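Local coordinates for porin (Rhodobacter capsulatus, PDB 2POR), which forms outer-membrane channels, as a homotrimer of barrels, that let small hydrophilic solutes up to about 0.6 kDa diffuse passively, at residues Leu206-Ala211 and Ala223-Asp228; His229-Leu234 and Gln250-Asp255. One frame throughout, in Å; residues are numbered along the deposited sequence.

Contact 1. Residues Leu206-Ala211 and Ala223-Asp228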
loop_
_atom_site.group_PDB
_atom_site.type_symbol
_atom_site.label_atom_id
_atom_site.label_comp_id
_atom_site.label_asym_id
_atom_site.label_seq_id
_atom_site.Cartn_x
_atom_site.Cartn_y
_atom_site.Cartn_z
ATOM N N LEU A 206 34.843 4.224 -12.679
ATOM C CA LEU A 206 34.006 4.029 -11.516
ATOM C C LEU A 206 34.790 4.315 -10.241
ATOM O O LEU A 206 36.018 4.246 -10.260
ATOM C CB LEU A 206 33.533 2.600 -11.457
ATOM C CG LEU A 206 32.633 2.084 -12.572
ATOM C CD1 LEU A 206 32.290 0.630 -12.296
ATOM C CD2 LEU A 206 31.382 2.972 -12.657
ATOM N N ASP A 207 34.122 4.645 -9.133
ATOM C CA ASP A 207 34.751 4.759 -7.839
ATOM C C ASP A 207 35.243 3.351 -7.506
ATOM O O ASP A 207 34.540 2.352 -7.722
ATOM C CB ASP A 207 33.740 5.206 -6.816
ATOM C CG ASP A 207 34.272 5.099 -5.390
ATOM O OD1 ASP A 207 35.131 5.911 -5.038
ATOM O OD2 ASP A 207 33.839 4.206 -4.663
ATOM N N ARG A 208 36.446 3.272 -6.919
ATOM C CA ARG A 208 37.062 2.006 -6.536
ATOM C C ARG A 208 36.189 1.152 -5.659
ATOM O O ARG A 208 35.954 -0.018 -5.969
ATOM C CB ARG A 208 38.386 2.229 -5.766
ATOM C CG ARG A 208 39.092 0.936 -5.294
ATOM C CD ARG A 208 40.152 1.279 -4.230
ATOM N NE ARG A 208 39.527 1.750 -3.002
ATOM C CZ ARG A 208 39.868 2.925 -2.472
ATOM N NH1 ARG A 208 40.798 3.716 -3.008
ATOM N NH2 ARG A 208 39.224 3.333 -1.395
ATOM N N ASP A 209 35.722 1.712 -4.544
ATOM C CA ASP A 209 34.970 0.879 -3.644
ATOM C C ASP A 209 33.561 0.563 -4.161
ATOM O O ASP A 209 33.034 -0.506 -3.870
ATOM C CB ASP A 209 34.941 1.571 -2.283
ATOM C CG ASP A 209 36.332 1.580 -1.602
ATOM O OD1 ASP A 209 37.175 0.733 -1.888
ATOM O OD2 ASP A 209 36.555 2.461 -0.790
ATOM N N PHE A 210 32.960 1.416 -4.978
ATOM C CA PHE A 210 31.684 1.093 -5.644
ATOM C C PHE A 210 31.928 -0.117 -6.593
ATOM O O PHE A 210 31.201 -1.130 -6.549
ATOM C CB PHE A 210 31.241 2.402 -6.365
ATOM C CG PHE A 210 30.053 2.308 -7.317
ATOM C CD1 PHE A 210 30.250 1.927 -8.638
ATOM C CD2 PHE A 210 28.782 2.595 -6.865
ATOM C CE1 PHE A 210 29.177 1.830 -9.505
ATOM C CE2 PHE A 210 27.708 2.498 -7.739
ATOM C CZ PHE A 210 27.908 2.115 -9.051
ATOM N N ALA A 211 33.009 -0.097 -7.394
ATOM C CA ALA A 211 33.377 -1.213 -8.242
ATOM C C ALA A 211 33.609 -2.501 -7.494
ATOM O O ALA A 211 33.159 -3.576 -7.909
ATOM C CB ALA A 211 34.628 -0.813 -8.999
ATOM N N ALA A 223 41.870 6.651 0.722
ATOM C CA ALA A 223 41.131 7.695 0.012
ATOM C C ALA A 223 40.703 7.156 -1.371
ATOM O O ALA A 223 41.403 6.347 -2.030
ATOM C CB ALA A 223 42.004 8.923 -0.210
ATOM N N ALA A 224 39.509 7.606 -1.773
ATOM C CA ALA A 224 38.866 7.145 -2.989
ATOM C C ALA A 224 39.719 7.361 -4.208
ATOM O O ALA A 224 40.416 8.369 -4.362
ATOM C CB ALA A 224 37.575 7.896 -3.211
ATOM N N THR A 225 39.687 6.387 -5.082
ATOM C CA THR A 225 40.374 6.504 -6.352
ATOM C C THR A 225 39.380 6.044 -7.418
ATOM O O THR A 225 38.379 5.392 -7.057
ATOM C CB THR A 225 41.655 5.597 -6.373
ATOM O OG1 THR A 225 41.322 4.221 -6.129
ATOM C CG2 THR A 225 42.615 6.064 -5.283
ATOM N N ALA A 226 39.618 6.334 -8.699
ATOM C CA ALA A 226 38.756 5.828 -9.767
ATOM C C ALA A 226 39.403 4.641 -10.489
ATOM O O ALA A 226 40.632 4.612 -10.568
ATOM C CB ALA A 226 38.510 6.925 -10.758
ATOM N N VAL A 227 38.682 3.609 -10.961
ATOM C CA VAL A 227 39.201 2.485 -11.756
ATOM C C VAL A 227 38.574 2.534 -13.153
ATOM O O VAL A 227 37.430 2.976 -13.278
ATOM C CB VAL A 227 38.871 1.102 -11.144
ATOM C CG1 VAL A 227 39.853 0.915 -10.013
ATOM C CG2 VAL A 227 37.424 0.979 -10.650
ATOM N N ASP A 228 39.226 2.131 -14.236
ATOM C CA ASP A 228 38.628 2.184 -15.571
ATOM C C ASP A 228 37.813 0.965 -15.788
ATOM O O ASP A 228 38.154 -0.090 -15.252
ATOM C CB ASP A 228 39.686 2.227 -16.679
ATOM C CG ASP A 228 40.533 3.501 -16.585
ATOM O OD1 ASP A 228 39.976 4.603 -16.502
ATOM O OD2 ASP A 228 41.759 3.388 -16.557
#
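Arg208 lies across Thr225 and reaches as far as Ala223, at the end of the 16-stranded porin barrel where strand 195-207 gives way to helix 208-214 and strand 226-240 begins beside it. Its CB already touches the other segment, with Arg208 CB 3.4 Å from Thr225 O. CG is anti to the backbone N (chi1 179°), and Arg208 CD then passes Thr225 OG1 at 3.7 Å. A bend at chi3 brings NE round toward Asp209, whose carboxylate is gripped side-on: NE pairs with OD1 and NH2 with OD2, both approaching from above the carboxylate plane. At the tip, Arg208 NH1 donates to Ala223 O over 2.9 Å. That bond is nearly straight (171° at the hydrogen), and Ala223 O lies in the guanidinium plane although NH1 sits well above the carbonyl plane. A weak second bond runs from Arg208 NH1 to Thr225 OG1 at 3.2 Å. With NH2 also bonded to Ala222 O, all three nitrogens of this buried group have partners, which fixes its rotation.

The backbone shows the same transition from strand to helix. Leu206 and Val227 form an antiparallel hydrogen-bonded pair, exchanging bonds through both N and O atoms. Two residues on, Arg208 N still donates to Thr225 O, while Asp207 caps the new helix: its OD2 accepts from Phe210 N. The other carboxylate oxygen, Asp207 OD1, is bonded to Ala179 N and lies 3.6 Å from Ala224 CB. In the first turn of the helix, Ala211 CB packs at 3.7 Å against Val227 CG2, the methyl between its backbone N and carbonyl carbon.

Contact 2. Residues His229-Leu234 and Gln250-Asp255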
loop_
_atom_site.group_PDB
_atom_site.type_symbol
_atom_site.label_atom_id
_atom_site.label_comp_id
_atom_site.label_asym_id
_atom_site.label_seq_id
_atom_site.Cartn_x
_atom_site.Cartn_y
_atom_site.Cartn_z
ATOM N N HIS A 229 36.747 1.034 -16.575
ATOM C CA HIS A 229 35.941 -0.160 -16.812
ATOM C C HIS A 229 35.424 -0.145 -18.240
ATOM O O HIS A 229 35.395 0.904 -18.908
ATOM C CB HIS A 229 34.704 -0.246 -15.864
ATOM C CG HIS A 229 33.660 0.884 -16.066
ATOM N ND1 HIS A 229 33.795 2.209 -15.936
ATOM C CD2 HIS A 229 32.331 0.666 -16.420
ATOM C CE1 HIS A 229 32.638 2.788 -16.183
ATOM N NE2 HIS A 229 31.776 1.846 -16.470
ATOM N N LYS A 230 35.050 -1.337 -18.666
ATOM C CA LYS A 230 34.350 -1.446 -19.899
ATOM C C LYS A 230 33.300 -2.510 -19.751
ATOM O O LYS A 230 33.402 -3.370 -18.885
ATOM C CB LYS A 230 35.316 -1.773 -20.993
ATOM C CG LYS A 230 35.904 -3.140 -21.131
ATOM C CD LYS A 230 37.048 -2.931 -22.153
ATOM C CE LYS A 230 38.108 -1.919 -21.632
ATOM N NZ LYS A 230 38.991 -1.362 -22.648
ATOM N N ALA A 231 32.241 -2.407 -20.541
ATOM C CA ALA A 231 31.143 -3.358 -20.519
ATOM C C ALA A 231 30.638 -3.441 -21.964
ATOM O O ALA A 231 30.677 -2.450 -22.716
ATOM C CB ALA A 231 30.043 -2.823 -19.618
ATOM N N TYR A 232 30.239 -4.605 -22.428
ATOM C CA TYR A 232 29.651 -4.732 -23.758
ATOM C C TYR A 232 28.783 -5.983 -23.796
ATOM O O TYR A 232 28.953 -6.887 -22.962
ATOM C CB TYR A 232 30.748 -4.784 -24.864
ATOM C CG TYR A 232 31.933 -5.678 -24.549
ATOM C CD1 TYR A 232 32.994 -5.126 -23.850
ATOM C CD2 TYR A 232 31.935 -7.011 -24.922
ATOM C CE1 TYR A 232 34.064 -5.920 -23.509
ATOM C CE2 TYR A 232 33.017 -7.814 -24.593
ATOM C CZ TYR A 232 34.073 -7.256 -23.883
ATOM O OH TYR A 232 35.157 -8.047 -23.508
ATOM N N GLY A 233 27.798 -6.088 -24.693
ATOM C CA GLY A 233 26.931 -7.251 -24.738
ATOM C C GLY A 233 26.068 -7.249 -25.993
ATOM O O GLY A 233 26.036 -6.314 -26.797
ATOM N N LEU A 234 25.348 -8.319 -26.112
ATOM C CA LEU A 234 24.566 -8.534 -27.295
ATOM C C LEU A 234 23.387 -9.408 -26.951
ATOM O O LEU A 234 23.559 -10.304 -26.098
ATOM C CB LEU A 234 25.441 -9.238 -28.270
ATOM C CG LEU A 234 24.771 -9.920 -29.421
ATOM C CD1 LEU A 234 24.408 -8.875 -30.472
ATOM C CD2 LEU A 234 25.674 -10.999 -29.923
ATOM N N GLN A 250 26.826 -10.701 -21.797
ATOM C CA GLN A 250 27.374 -9.413 -21.465
ATOM C C GLN A 250 28.684 -9.684 -20.735
ATOM O O GLN A 250 28.850 -10.761 -20.131
ATOM C CB GLN A 250 26.514 -8.629 -20.490
ATOM C CG GLN A 250 25.062 -8.597 -20.813
ATOM C CD GLN A 250 24.398 -7.450 -20.109
ATOM O OE1 GLN A 250 24.810 -6.310 -20.241
ATOM N NE2 GLN A 250 23.363 -7.656 -19.324
ATOM N N VAL A 251 29.621 -8.748 -20.842
ATOM C CA VAL A 251 30.791 -8.842 -20.003
ATOM C C VAL A 251 31.028 -7.470 -19.435
ATOM O O VAL A 251 30.772 -6.401 -20.017
ATOM C CB VAL A 251 32.105 -9.400 -20.733
ATOM C CG1 VAL A 251 31.758 -9.949 -22.079
ATOM C CG2 VAL A 251 33.197 -8.382 -20.758
ATOM N N LEU A 252 31.467 -7.566 -18.177
ATOM C CA LEU A 252 31.828 -6.377 -17.434
ATOM C C LEU A 252 33.278 -6.619 -17.036
ATOM O O LEU A 252 33.577 -7.693 -16.514
ATOM C CB LEU A 252 30.958 -6.267 -16.223
ATOM C CG LEU A 252 31.294 -5.186 -15.220
ATOM C CD1 LEU A 252 31.273 -3.798 -15.836
ATOM C CD2 LEU A 252 30.314 -5.375 -14.077
ATOM N N ASP A 253 34.145 -5.662 -17.308
ATOM C CA ASP A 253 35.568 -5.790 -17.071
ATOM C C ASP A 253 36.070 -4.572 -16.292
ATOM O O ASP A 253 36.209 -3.486 -16.883
ATOM C CB ASP A 253 36.199 -5.916 -18.455
ATOM C CG ASP A 253 37.685 -6.250 -18.557
ATOM O OD1 ASP A 253 38.392 -6.117 -17.558
ATOM O OD2 ASP A 253 38.128 -6.645 -19.646
ATOM N N ILE A 254 36.366 -4.669 -14.990
ATOM C CA ILE A 254 36.820 -3.509 -14.254
ATOM C C ILE A 254 38.275 -3.752 -13.904
ATOM O O ILE A 254 38.647 -4.720 -13.220
ATOM C CB ILE A 254 36.054 -3.301 -12.964
ATOM C CG1 ILE A 254 34.529 -3.287 -13.264
ATOM C CG2 ILE A 254 36.526 -1.976 -12.350
ATOM C CD1 ILE A 254 33.598 -3.150 -12.050
ATOM N N ASP A 255 39.037 -2.812 -14.418
ATOM C CA ASP A 255 40.473 -2.787 -14.282
ATOM C C ASP A 255 40.854 -2.759 -12.800
ATOM O O ASP A 255 40.298 -2.009 -11.991
ATOM C CB ASP A 255 41.006 -1.549 -14.985
ATOM C CG ASP A 255 42.531 -1.461 -15.074
ATOM O OD1 ASP A 255 43.176 -2.462 -15.399
ATOM O OD2 ASP A 255 43.073 -0.386 -14.822
#
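Tyr232 and Val251 cross obliquely, with both valine methyl groups set against the outer part of the ring. Val251 CG2 lies 3.4 Å from Tyr232 OH and equally near CZ, whereas Val251 CG1 meets Tyr232 CE2 at 3.5 Å. Two torsions account for this overlap. Tyr232 CG stands between its backbone N and carbonyl carbon (chi1 44°), and Val251 CG1 is almost eclipsed with its own backbone N (chi1 -11°), a strained rotation if the model is exact. On the same face, Lys230 and Asp253 lie side by side and point the same way. They meet through aliphatic atoms, Lys230 CG to Asp253 CB at 3.9 Å; the charged ends do not touch, with Lys230 NZ 6.1 Å from Asp253 OD2.

The backbones beneath these pairs are the adjoining strands of a beta hairpin, 226-240 and 243-254, within the closed antiparallel porin barrel. Their axes here approach to 4.7 Å and run at 175°. Lys230 with Asp253 and Tyr232 with Val251 are hydrogen-bonded pairs, each joined by two N-H to O bonds, while Ala231 CA comes within 3.1 Å of Val251 O in a CA-H...O contact.

The other face carries His229, Ala231, Gln250, Leu252 and Ile254. Ala231 CB meets one branch of its partner, Leu252 CD1, at 4.1 Å. His229 touches Ile254 through CB alone, against CG1 at 4.0 Å; its imidazole is directed elsewhere, NE2 bonding to Gln183 OE1. Beside Gly233, Gln250 sends its amide toward the barrel interior, OE1 to Tyr200 OH and NE2 to Gly99 O and to the backbone oxygen of Asp101, a calcium ligand.

How the contacts relate
The two contacts follow one another along the chain, contact 1 closing at Asp228 and contact 2 opening at His229, with centres about 16 Å apart. Strand 226-240 belongs to both: it pairs with strand 195-207 in contact 1 and with strand 243-254 in contact 2, which places three consecutive barrel strands in one continuous sheet. The two contacts also touch directly. Val227 CG2 packs 3.5 Å from Ile254 CG2, Leu206 CG lies 3.6 Å from His229 ND1, and Asp228 O probably accepts from Asp255 N at 3.0 Å. The barrel wall in contact 2 therefore runs without a break into the strand-to-helix end in contact 1.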